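Local coordinates for protein L-threonine-O-3-phosphate decarboxylase (Porphyromonas gingivalis, PDB 3FKD) that probably binds pyridoxal 5'-phosphate and probably uses it to decarboxylate L-threonine O-3-phosphate, at residues R56-K61 and A235-L240; L71-N74 and A78-Y81. All coordinates share one frame; numbering follows the deposited sequence.

Contact 1 and contact 2 illustrate two kinds of packing beside one sheet: helix on helix in contact 1, strand on the following helix in contact 2. Contact 1 (R56-K61 with A235-L240) joins two helices far apart in sequence, is only partly buried, and rests on leucine branches and on the selenium of M58 lying against the lysine stem. Contact 2 (L71-N74 with A78-Y81) is buried, lies nearer the centre of the chain, and works through alanine methyls and a threonine. The centres of contact 1 and contact 2 are about 15 Å apart, and the contacts share no helix or strand. They nevertheless meet where L59 CD1 packs on V72 CG2 at 3.9 Å, setting helix 53-62 against strand 70-73.

Contact 1 (R56-K61 and A235-L240); sequences RQMLAK and AAKFIL
L240, whose backbone N gives a 3.0 Å helical hydrogen bond to A236 O, carries the apolar centre of this contact together with L59. No hydrogen bond joins the two segments; the contact is almost wholly side-chain packing. The two leucines cross at about a right angle, and L240 CD1 presses on L59 CD2 at 3.3 Å, a tight approach for two methyl groups. L240 sends its CG opposite its own carbonyl carbon (chi1 -81°), which carries the branch out toward helix 53-62. L59 leaves its helix at a slant, and it is the far end of the chain that closes the distance.

Beside this pair, M58, present as selenomethionine, reaches over toward K237. Its SE lies 3.7 Å from K237 CG, and the two side chains cross roughly perpendicular, with the lysine contributing its aliphatic stem. M58 CB adds a looser touch on L240 CD1 at 4.5 Å. The axes of segments 56-61 and 235-240 run in nearly the same direction, inclined by 27° and 10.7 Å apart at their closest. L240 also touches L55 and R62 of the facing helix. Through L59, helix 53-62 touches both helix 230-241, at L240, and strand 70-73, at I70 and V72. The result is a near-parallel helix pair flanking the seven-stranded mixed sheet characteristic of the large domain in fold-type I pyridoxal phosphate enzymes.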
loop_
_atom_site.group_PDB
_atom_site.type_symbol
_atom_site.label_atom_id
_atom_site.label_comp_id
_atom_site.label_asym_id
_atom_site.label_seq_id
_atom_site.Cartn_x
_atom_site.Cartn_y
_atom_site.Cartn_z
ATOM N N ARG A 56 -7.526 2.012 14.121
ATOM C CA ARG A 56 -6.794 1.177 15.064
ATOM C C ARG A 56 -7.517 1.130 16.392
ATOM O O ARG A 56 -7.780 0.053 16.934
ATOM C CB ARG A 56 -5.370 1.697 15.270
ATOM C CG ARG A 56 -4.498 0.767 16.096
ATOM C CD ARG A 56 -3.179 1.416 16.415
ATOM N NE ARG A 56 -3.321 2.509 17.374
ATOM C CZ ARG A 56 -2.971 3.772 17.134
ATOM N NH1 ARG A 56 -2.450 4.117 15.964
ATOM N NH2 ARG A 56 -3.124 4.698 18.066
ATOM N N GLN A 57 -7.840 2.305 16.909
ATOM C CA GLN A 57 -8.580 2.417 18.159
ATOM C C GLN A 57 -9.895 1.608 18.131
ATOM O O GLN A 57 -10.131 0.792 19.015
ATOM C CB GLN A 57 -8.791 3.894 18.498
ATOM C CG GLN A 57 -9.731 4.203 19.640
ATOM C CD GLN A 57 -9.213 3.724 20.980
ATOM O OE1 GLN A 57 -9.401 2.554 21.369
ATOM N NE2 GLN A 57 -8.570 4.638 21.717
HETATM N N MSE A 58 -10.734 1.795 17.118
HETATM C CA MSE A 58 -11.999 1.046 17.059
HETATM C C MSE A 58 -11.842 -0.477 16.844
HETATM O O MSE A 58 -12.746 -1.248 17.177
HETATM C CB MSE A 58 -12.912 1.576 15.966
HETATM C CG MSE A 58 -13.091 3.092 15.922
HETATM SE SE MSE A 58 -13.970 3.408 14.205
HETATM C CE MSE A 58 -13.481 5.230 13.831
ATOM N N LEU A 59 -10.733 -0.912 16.253
ATOM C CA LEU A 59 -10.489 -2.328 16.108
ATOM C C LEU A 59 -10.151 -2.896 17.475
ATOM O O LEU A 59 -10.703 -3.891 17.899
ATOM C CB LEU A 59 -9.344 -2.575 15.119
ATOM C CG LEU A 59 -9.653 -2.400 13.626
ATOM C CD1 LEU A 59 -8.396 -2.464 12.760
ATOM C CD2 LEU A 59 -10.705 -3.426 13.170
ATOM N N ALA A 60 -9.240 -2.243 18.176
ATOM C CA ALA A 60 -8.825 -2.703 19.486
ATOM C C ALA A 60 -10.044 -2.985 20.360
ATOM O O ALA A 60 -10.160 -4.056 20.959
ATOM C CB ALA A 60 -7.936 -1.668 20.136
ATOM N N LYS A 61 -10.959 -2.020 20.409
ATOM C CA LYS A 61 -12.119 -2.110 21.278
ATOM C C LYS A 61 -13.040 -3.233 20.869
ATOM O O LYS A 61 -13.562 -3.979 21.708
ATOM C CB LYS A 61 -12.886 -0.789 21.254
ATOM C CG LYS A 61 -13.899 -0.650 22.369
ATOM C CD LYS A 61 -14.516 0.754 22.387
ATOM C CE LYS A 61 -15.938 0.735 22.956
ATOM N NZ LYS A 61 -16.800 1.800 22.346
ATOM N N ALA A 235 -14.096 2.458 4.408
ATOM C CA ALA A 235 -14.817 1.208 4.211
ATOM C C ALA A 235 -14.786 0.362 5.467
ATOM O O ALA A 235 -15.817 -0.157 5.911
ATOM C CB ALA A 235 -14.244 0.429 3.038
ATOM N N ALA A 236 -13.603 0.225 6.047
ATOM C CA ALA A 236 -13.443 -0.575 7.259
ATOM C C ALA A 236 -14.265 -0.062 8.438
ATOM O O ALA A 236 -14.890 -0.861 9.143
ATOM C CB ALA A 236 -11.955 -0.716 7.650
ATOM N N LYS A 237 -14.232 1.250 8.655
ATOM C CA LYS A 237 -15.021 1.896 9.704
ATOM C C LYS A 237 -16.511 1.559 9.584
ATOM O O LYS A 237 -17.179 1.262 10.573
ATOM C CB LYS A 237 -14.823 3.418 9.649
ATOM C CG LYS A 237 -13.744 3.907 10.564
ATOM C CD LYS A 237 -13.320 5.319 10.228
ATOM C CE LYS A 237 -12.071 5.734 11.033
ATOM N NZ LYS A 237 -11.533 7.045 10.644
ATOM N N PHE A 238 -17.016 1.606 8.355
ATOM C CA PHE A 238 -18.391 1.229 8.033
ATOM C C PHE A 238 -18.718 -0.261 8.315
ATOM O O PHE A 238 -19.702 -0.575 8.983
ATOM C CB PHE A 238 -18.696 1.577 6.574
ATOM C CG PHE A 238 -20.158 1.607 6.270
ATOM C CD1 PHE A 238 -20.752 0.586 5.564
ATOM C CD2 PHE A 238 -20.944 2.647 6.705
ATOM C CE1 PHE A 238 -22.100 0.618 5.284
ATOM C CE2 PHE A 238 -22.285 2.667 6.436
ATOM C CZ PHE A 238 -22.860 1.660 5.727
ATOM N N ILE A 239 -17.891 -1.169 7.807
ATOM C CA ILE A 239 -18.062 -2.589 8.136
ATOM C C ILE A 239 -18.104 -2.844 9.665
ATOM O O ILE A 239 -18.958 -3.606 10.148
ATOM C CB ILE A 239 -16.988 -3.460 7.453
ATOM C CG1 ILE A 239 -17.221 -3.451 5.929
ATOM C CG2 ILE A 239 -16.941 -4.887 8.074
ATOM C CD1 ILE A 239 -15.949 -3.670 5.068
ATOM N N LEU A 240 -17.194 -2.211 10.406
ATOM C CA LEU A 240 -17.138 -2.372 11.857
ATOM C C LEU A 240 -18.391 -1.911 12.601
ATOM O O LEU A 240 -18.751 -2.504 13.607
ATOM C CB LEU A 240 -15.935 -1.651 12.452
ATOM C CG LEU A 240 -14.644 -2.435 12.336
ATOM C CD1 LEU A 240 -13.483 -1.612 12.883
ATOM C CD2 LEU A 240 -14.820 -3.714 13.090
#

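Contact 2 (L71-N74 and A78-Y81); sequences LVTN and AAFY
Strand 70-73 ends at T73, and N74 leads the chain into helix 75-86, bringing the CA atoms of T73 and A79 to 5.9 Å and those of N74 and A78 to 5.6 Å. T73 directs its side chain at the helix. Its OG1 stands opposite its own backbone N (chi1 -157°), which sets the hydroxyl oxygen 3.7 Å from A78 CB and the methyl CG2 3.7 Å from A79 CB. The same OG1 comes within 3.3 Å of A79 N, but the angle is too poor for a hydrogen bond.

A78 fits its methyl close to the turn, where CB lies 3.4 Å from N74 O and 4.0 Å from N74 CB. The amide of N74 heads elsewhere: ND2 donates to A227 O of the second subunit, so this turn takes part in the dimer interface. On the strand side, T73 pairs through its backbone with G207, while A79 also packs on I209 and V192 of the central sheet. In related aminotransferases the start of the corresponding helix helps hold the cofactor phosphate, and this turn is probably placed likewise. Across the contact itself no polar bond is made; small methyl groups let helix and strand come close, and the polar links that tie this corner into the protein run to the neighbouring strand and to the other subunit.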
loop_
_atom_site.group_PDB
_atom_site.type_symbol
_atom_site.label_atom_id
_atom_site.label_comp_id
_atom_site.label_asym_id
_atom_site.label_seq_id
_atom_site.Cartn_x
_atom_site.Cartn_y
_atom_site.Cartn_z
ATOM N N LEU A 71 -2.313 -3.021 14.394
ATOM C CA LEU A 71 -1.556 -2.244 13.447
ATOM C C LEU A 71 -2.262 -2.443 12.122
ATOM O O LEU A 71 -2.246 -3.557 11.564
ATOM C CB LEU A 71 -0.104 -2.740 13.370
ATOM C CG LEU A 71 0.678 -2.094 12.218
ATOM C CD1 LEU A 71 1.344 -0.845 12.648
ATOM C CD2 LEU A 71 1.706 -3.058 11.630
ATOM N N VAL A 72 -2.921 -1.394 11.660
ATOM C CA VAL A 72 -3.583 -1.406 10.380
ATOM C C VAL A 72 -2.557 -1.453 9.252
ATOM O O VAL A 72 -1.567 -0.794 9.287
ATOM C CB VAL A 72 -4.603 -0.228 10.227
ATOM C CG1 VAL A 72 -5.360 -0.305 8.906
ATOM C CG2 VAL A 72 -5.578 -0.223 11.394
ATOM N N THR A 73 -2.837 -2.232 8.230
ATOM C CA THR A 73 -1.868 -2.500 7.195
ATOM C C THR A 73 -2.480 -2.254 5.800
ATOM O O THR A 73 -3.688 -2.178 5.676
ATOM C CB THR A 73 -1.310 -3.949 7.366
ATOM O OG1 THR A 73 -0.044 -4.036 6.730
ATOM C CG2 THR A 73 -2.245 -4.977 6.788
ATOM N N ASN A 74 -1.655 -2.069 4.780
ATOM C CA ASN A 74 -2.106 -1.922 3.403
ATOM C C ASN A 74 -2.495 -3.281 2.786
ATOM O O ASN A 74 -1.879 -3.690 1.821
ATOM C CB ASN A 74 -0.993 -1.306 2.565
ATOM C CG ASN A 74 -1.444 -0.818 1.190
ATOM O OD1 ASN A 74 -2.560 -0.439 0.984
ATOM N ND2 ASN A 74 -0.497 -0.771 0.251
ATOM N N ALA A 78 0.651 -7.012 2.698
ATOM C CA ALA A 78 1.615 -6.070 3.280
ATOM C C ALA A 78 2.083 -6.497 4.668
ATOM O O ALA A 78 3.294 -6.507 4.937
ATOM C CB ALA A 78 1.080 -4.609 3.302
ATOM N N ALA A 79 1.130 -6.834 5.537
ATOM C CA ALA A 79 1.440 -7.331 6.878
ATOM C C ALA A 79 2.417 -8.524 6.915
ATOM O O ALA A 79 3.183 -8.629 7.848
ATOM C CB ALA A 79 0.172 -7.674 7.630
ATOM N N PHE A 80 2.364 -9.423 5.922
ATOM C CA PHE A 80 3.198 -10.633 5.927
ATOM C C PHE A 80 4.652 -10.252 5.694
ATOM O O PHE A 80 5.558 -10.771 6.332
ATOM C CB PHE A 80 2.750 -11.638 4.857
ATOM C CG PHE A 80 1.391 -12.166 5.082
ATOM C CD1 PHE A 80 1.023 -12.644 6.331
ATOM C CD2 PHE A 80 0.470 -12.184 4.061
ATOM C CE1 PHE A 80 -0.223 -13.111 6.547
ATOM C CE2 PHE A 80 -0.785 -12.669 4.266
ATOM C CZ PHE A 80 -1.133 -13.130 5.504
ATOM N N TYR A 81 4.824 -9.334 4.754
ATOM C CA TYR A 81 6.077 -8.713 4.425
ATOM C C TYR A 81 6.633 -7.833 5.566
ATOM O O TYR A 81 7.836 -7.861 5.860
ATOM C CB TYR A 81 5.831 -7.883 3.183
ATOM C CG TYR A 81 5.830 -8.700 1.925
ATOM C CD1 TYR A 81 7.024 -8.976 1.243
ATOM C CD2 TYR A 81 4.661 -9.233 1.424
ATOM C CE1 TYR A 81 7.036 -9.737 0.093
ATOM C CE2 TYR A 81 4.663 -9.969 0.258
ATOM C CZ TYR A 81 5.860 -10.214 -0.396
ATOM O OH TYR A 81 5.853 -10.961 -1.542
#